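NAD-dependent epimerase/dehydratase (Bacteroides thetaiotaomicron, PDB 3DHN) probably binds NAD(P) through a Rossmann-type domain and may act as an oxidoreductase or epimerase. Local coordinates at residues I89-K100 with F144-I155. Numbering follows the deposited sequence.
Sequences IKVYLTIIDGVK and FYLNFLMKEKEI
Phe144 packs as a knob into a hole formed by Ile89, Tyr92, Leu93 and Ile96, joining two neighbouring helices of the Rossmann-type fold. The axes of segments 89-100 and 144-149 cross at -50°. Both helices lie against strand 106-110, where Met109 touches Tyr92 and Phe144.

The aromatic contacts centre on the Phe144 and Phe148 rings. Tyr92 CB sits over the centre of the Phe144 ring, a CH-pi contact 3.5 Å from the centroid. With chi1 at 179°, the Phe144 ring points away from its own backbone N and reaches across to helix 87-101. Leu93 CG lies at the edge of that ring, in its plane. Leu93 also meets the next aromatic, with CD1 3.6 Å from Phe148 CE2. Ile89 CG2 touches the same ring at CE1.

Further along, the apolar contacts are aliphatic. Ile96 CD1 meets Leu149 CD2 at 3.7 Å. Ile155 CD1 rests against Val99 CG1 and Lys100 CG.

The polar part is a salt-bridge network. Lys100 NZ donates to Glu152 OE2 at 2.6 Å and makes a weak second bond to Asp97 OD1. Replacing Glu152 with an alanine would probably leave the Lys100 ammonium with only the weak Asp97 bond from this network and let its end swing. In the loop that follows helix 135-149, Glu154 N donates to Glu152 OE1 at 3.1 Å, from above the carboxylate plane, while Glu152 OE2 accepts Lys100 NZ with its syn lone pair.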
loop_
_atom_site.group_PDB
_atom_site.type_symbol
_atom_site.label_atom_id
_atom_site.label_comp_id
_atom_site.label_asym_id
_atom_site.label_seq_id
_atom_site.Cartn_x
_atom_site.Cartn_y
_atom_site.Cartn_z
ATOM N N ILE A 89 -0.330 3.281 -14.823
ATOM C CA ILE A 89 -1.747 3.021 -14.580
ATOM C C ILE A 89 -2.089 1.622 -15.091
ATOM O O ILE A 89 -2.841 0.881 -14.459
ATOM C CB ILE A 89 -2.640 4.027 -15.340
ATOM C CG1 ILE A 89 -2.399 5.449 -14.822
ATOM C CG2 ILE A 89 -4.112 3.636 -15.183
ATOM C CD1 ILE A 89 -3.334 5.869 -13.695
ATOM N N LYS A 90 -1.524 1.279 -16.247
ATOM C CA LYS A 90 -1.766 -0.010 -16.874
ATOM C C LYS A 90 -1.297 -1.162 -15.995
ATOM O O LYS A 90 -1.954 -2.201 -15.933
ATOM C CB LYS A 90 -1.068 -0.065 -18.238
ATOM N N VAL A 91 -0.169 -0.977 -15.318
ATOM C CA VAL A 91 0.367 -2.020 -14.447
ATOM C C VAL A 91 -0.440 -2.167 -13.157
ATOM O O VAL A 91 -0.595 -3.282 -12.650
ATOM C CB VAL A 91 1.841 -1.753 -14.086
ATOM C CG1 VAL A 91 2.306 -2.752 -13.047
ATOM C CG2 VAL A 91 2.707 -1.863 -15.335
ATOM N N TYR A 92 -0.935 -1.050 -12.623
ATOM C CA TYR A 92 -1.741 -1.094 -11.404
ATOM C C TYR A 92 -2.966 -1.965 -11.668
ATOM O O TYR A 92 -3.401 -2.725 -10.802
ATOM C CB TYR A 92 -2.206 0.309 -10.980
ATOM C CG TYR A 92 -1.126 1.212 -10.410
ATOM C CD1 TYR A 92 -0.160 0.716 -9.537
ATOM C CD2 TYR A 92 -1.104 2.582 -10.709
ATOM C CE1 TYR A 92 0.800 1.549 -8.974
ATOM C CE2 TYR A 92 -0.148 3.426 -10.153
ATOM C CZ TYR A 92 0.803 2.902 -9.284
ATOM O OH TYR A 92 1.764 3.725 -8.736
ATOM N N LEU A 93 -3.512 -1.848 -12.878
ATOM C CA LEU A 93 -4.689 -2.615 -13.283
ATOM C C LEU A 93 -4.407 -4.105 -13.415
ATOM O O LEU A 93 -5.182 -4.934 -12.936
ATOM C CB LEU A 93 -5.237 -2.106 -14.618
ATOM C CG LEU A 93 -6.548 -1.312 -14.603
ATOM C CD1 LEU A 93 -7.029 -1.119 -16.042
ATOM C CD2 LEU A 93 -7.609 -2.050 -13.796
ATOM N N THR A 94 -3.307 -4.438 -14.084
ATOM C CA THR A 94 -2.918 -5.833 -14.287
ATOM C C THR A 94 -2.795 -6.574 -12.960
ATOM O O THR A 94 -3.145 -7.745 -12.856
ATOM C CB THR A 94 -1.569 -5.935 -15.039
ATOM O OG1 THR A 94 -1.693 -5.324 -16.330
ATOM C CG2 THR A 94 -1.160 -7.392 -15.217
ATOM N N ILE A 95 -2.294 -5.882 -11.943
ATOM C CA ILE A 95 -2.131 -6.487 -10.627
ATOM C C ILE A 95 -3.456 -6.864 -9.972
ATOM O O ILE A 95 -3.642 -8.013 -9.560
ATOM C CB ILE A 95 -1.344 -5.548 -9.681
ATOM C CG1 ILE A 95 0.103 -5.431 -10.169
ATOM C CG2 ILE A 95 -1.380 -6.087 -8.254
ATOM C CD1 ILE A 95 0.932 -4.377 -9.432
ATOM N N ILE A 96 -4.378 -5.912 -9.873
ATOM C CA ILE A 96 -5.662 -6.193 -9.236
ATOM C C ILE A 96 -6.472 -7.205 -10.037
ATOM O O ILE A 96 -7.181 -8.033 -9.466
ATOM C CB ILE A 96 -6.496 -4.897 -9.020
ATOM C CG1 ILE A 96 -7.732 -5.221 -8.174
ATOM C CG2 ILE A 96 -6.911 -4.300 -10.356
ATOM C CD1 ILE A 96 -8.411 -3.999 -7.573
ATOM N N ASP A 97 -6.359 -7.152 -11.358
ATOM C CA ASP A 97 -7.081 -8.102 -12.190
ATOM C C ASP A 97 -6.439 -9.483 -12.073
ATOM O O ASP A 97 -7.113 -10.506 -12.199
ATOM C CB ASP A 97 -7.112 -7.633 -13.642
ATOM C CG ASP A 97 -7.961 -6.387 -13.824
ATOM O OD1 ASP A 97 -8.912 -6.194 -13.033
ATOM O OD2 ASP A 97 -7.693 -5.609 -14.759
ATOM N N GLY A 98 -5.136 -9.514 -11.810
ATOM C CA GLY A 98 -4.464 -10.796 -11.660
ATOM C C GLY A 98 -4.893 -11.413 -10.345
ATOM O O GLY A 98 -5.059 -12.629 -10.239
ATOM N N VAL A 99 -5.072 -10.566 -9.336
ATOM C CA VAL A 99 -5.494 -11.016 -8.014
ATOM C C VAL A 99 -6.939 -11.538 -8.038
ATOM O O VAL A 99 -7.263 -12.523 -7.369
ATOM C CB VAL A 99 -5.376 -9.872 -6.980
ATOM C CG1 VAL A 99 -5.969 -10.299 -5.660
ATOM C CG2 VAL A 99 -3.910 -9.492 -6.791
ATOM N N LYS A 100 -7.800 -10.882 -8.809
ATOM C CA LYS A 100 -9.196 -11.313 -8.907
ATOM C C LYS A 100 -9.302 -12.642 -9.657
ATOM O O LYS A 100 -10.050 -13.531 -9.260
ATOM C CB LYS A 100 -10.041 -10.253 -9.627
ATOM C CG LYS A 100 -10.347 -9.021 -8.786
ATOM C CD LYS A 100 -11.342 -8.095 -9.482
ATOM C CE LYS A 100 -10.782 -7.561 -10.796
ATOM N NZ LYS A 100 -11.692 -6.584 -11.461
ATOM N N PHE A 144 -5.604 6.266 -10.510
ATOM C CA PHE A 144 -5.986 4.861 -10.489
ATOM C C PHE A 144 -7.111 4.636 -9.483
ATOM O O PHE A 144 -8.100 3.982 -9.787
ATOM C CB PHE A 144 -4.799 3.975 -10.110
ATOM C CG PHE A 144 -5.142 2.519 -10.056
ATOM C CD1 PHE A 144 -5.496 1.835 -11.219
ATOM C CD2 PHE A 144 -5.159 1.840 -8.844
ATOM C CE1 PHE A 144 -5.864 0.496 -11.172
ATOM C CE2 PHE A 144 -5.529 0.496 -8.788
ATOM C CZ PHE A 144 -5.884 -0.175 -9.954
ATOM N N TYR A 145 -6.948 5.185 -8.282
ATOM C CA TYR A 145 -7.943 5.054 -7.223
ATOM C C TYR A 145 -9.255 5.706 -7.640
ATOM O O TYR A 145 -10.315 5.078 -7.624
ATOM C CB TYR A 145 -7.418 5.704 -5.932
ATOM C CG TYR A 145 -8.478 6.077 -4.906
ATOM C CD1 TYR A 145 -9.260 5.098 -4.293
ATOM C CD2 TYR A 145 -8.707 7.414 -4.565
ATOM C CE1 TYR A 145 -10.253 5.437 -3.370
ATOM C CE2 TYR A 145 -9.698 7.769 -3.637
ATOM C CZ TYR A 145 -10.468 6.771 -3.049
ATOM O OH TYR A 145 -11.460 7.097 -2.156
ATOM N N LEU A 146 -9.167 6.969 -8.032
ATOM C CA LEU A 146 -10.333 7.752 -8.427
ATOM C C LEU A 146 -11.112 7.233 -9.632
ATOM O O LEU A 146 -12.347 7.227 -9.623
ATOM C CB LEU A 146 -9.897 9.192 -8.707
ATOM C CG LEU A 146 -10.278 10.349 -7.780
ATOM C CD1 LEU A 146 -10.570 9.865 -6.367
ATOM C CD2 LEU A 146 -9.147 11.368 -7.800
ATOM N N ASN A 147 -10.403 6.800 -10.670
ATOM C CA ASN A 147 -11.075 6.347 -11.884
ATOM C C ASN A 147 -11.221 4.842 -12.077
ATOM O O ASN A 147 -11.919 4.405 -12.993
ATOM C CB ASN A 147 -10.389 6.963 -13.110
ATOM C CG ASN A 147 -10.377 8.493 -13.072
ATOM O OD1 ASN A 147 -11.383 9.130 -12.744
ATOM N ND2 ASN A 147 -9.241 9.085 -13.424
ATOM N N PHE A 148 -10.572 4.049 -11.231
ATOM C CA PHE A 148 -10.682 2.602 -11.348
ATOM C C PHE A 148 -11.133 1.914 -10.066
ATOM O O PHE A 148 -12.128 1.189 -10.070
ATOM C CB PHE A 148 -9.361 1.986 -11.819
ATOM C CG PHE A 148 -9.024 2.300 -13.249
ATOM C CD1 PHE A 148 -8.286 3.436 -13.571
ATOM C CD2 PHE A 148 -9.463 1.470 -14.277
ATOM C CE1 PHE A 148 -7.985 3.741 -14.900
ATOM C CE2 PHE A 148 -9.169 1.763 -15.614
ATOM C CZ PHE A 148 -8.428 2.899 -15.925
ATOM N N LEU A 149 -10.417 2.141 -8.970
ATOM C CA LEU A 149 -10.784 1.504 -7.711
ATOM C C LEU A 149 -12.180 1.870 -7.238
ATOM O O LEU A 149 -12.914 1.016 -6.745
ATOM C CB LEU A 149 -9.769 1.837 -6.611
ATOM C CG LEU A 149 -8.464 1.029 -6.616
ATOM C CD1 LEU A 149 -7.667 1.354 -5.357
ATOM C CD2 LEU A 149 -8.771 -0.468 -6.663
HETATM N N MSE A 150 -12.555 3.133 -7.401
HETATM C CA MSE A 150 -13.866 3.592 -6.961
HETATM C C MSE A 150 -15.049 2.910 -7.634
HETATM O O MSE A 150 -16.178 3.047 -7.174
HETATM C CB MSE A 150 -13.984 5.110 -7.128
HETATM C CG MSE A 150 -13.290 5.907 -6.034
HETATM SE SE MSE A 150 -13.959 5.473 -4.254
HETATM C CE MSE A 150 -15.455 6.707 -4.165
ATOM N N LYS A 151 -14.799 2.168 -8.706
ATOM C CA LYS A 151 -15.881 1.482 -9.407
ATOM C C LYS A 151 -15.819 -0.033 -9.255
ATOM O O LYS A 151 -16.706 -0.739 -9.723
ATOM C CB LYS A 151 -15.855 1.846 -10.891
ATOM C CG LYS A 151 -16.174 3.306 -11.163
ATOM C CD LYS A 151 -15.936 3.649 -12.623
ATOM C CE LYS A 151 -15.809 5.146 -12.814
ATOM N NZ LYS A 151 -14.840 5.436 -13.901
ATOM N N GLU A 152 -14.772 -0.526 -8.603
ATOM C CA GLU A 152 -14.579 -1.956 -8.398
ATOM C C GLU A 152 -15.484 -2.530 -7.305
ATOM O O GLU A 152 -15.512 -2.025 -6.179
ATOM C CB GLU A 152 -13.117 -2.217 -8.042
ATOM C CG GLU A 152 -12.771 -3.667 -7.760
ATOM C CD GLU A 152 -12.890 -4.542 -8.991
ATOM O OE1 GLU A 152 -14.023 -4.943 -9.337
ATOM O OE2 GLU A 152 -11.843 -4.817 -9.620
ATOM N N LYS A 153 -16.207 -3.597 -7.627
ATOM C CA LYS A 153 -17.098 -4.217 -6.655
ATOM C C LYS A 153 -16.896 -5.724 -6.584
ATOM O O LYS A 153 -17.513 -6.397 -5.762
ATOM C CB LYS A 153 -18.565 -3.936 -7.005
ATOM C CG LYS A 153 -18.999 -2.487 -6.841
ATOM C CD LYS A 153 -20.513 -2.379 -6.785
ATOM C CE LYS A 153 -20.964 -0.954 -6.515
ATOM N NZ LYS A 153 -20.611 -0.029 -7.630
ATOM N N GLU A 154 -16.021 -6.252 -7.432
ATOM C CA GLU A 154 -15.802 -7.690 -7.459
ATOM C C GLU A 154 -14.698 -8.222 -6.559
ATOM O O GLU A 154 -14.261 -9.354 -6.712
ATOM C CB GLU A 154 -15.598 -8.143 -8.910
ATOM C CG GLU A 154 -16.738 -7.679 -9.828
ATOM C CD GLU A 154 -16.713 -8.325 -11.201
ATOM O OE1 GLU A 154 -17.160 -9.485 -11.328
ATOM O OE2 GLU A 154 -16.240 -7.676 -12.156
ATOM N N ILE A 155 -14.250 -7.399 -5.616
ATOM C CA ILE A 155 -13.242 -7.812 -4.649
ATOM C C ILE A 155 -13.287 -6.850 -3.468
ATOM O O ILE A 155 -13.727 -5.710 -3.611
ATOM C CB ILE A 155 -11.811 -7.805 -5.259
ATOM C CG1 ILE A 155 -10.834 -8.489 -4.297
ATOM C CG2 ILE A 155 -11.357 -6.369 -5.538
ATOM C CD1 ILE A 155 -9.459 -8.729 -4.900
#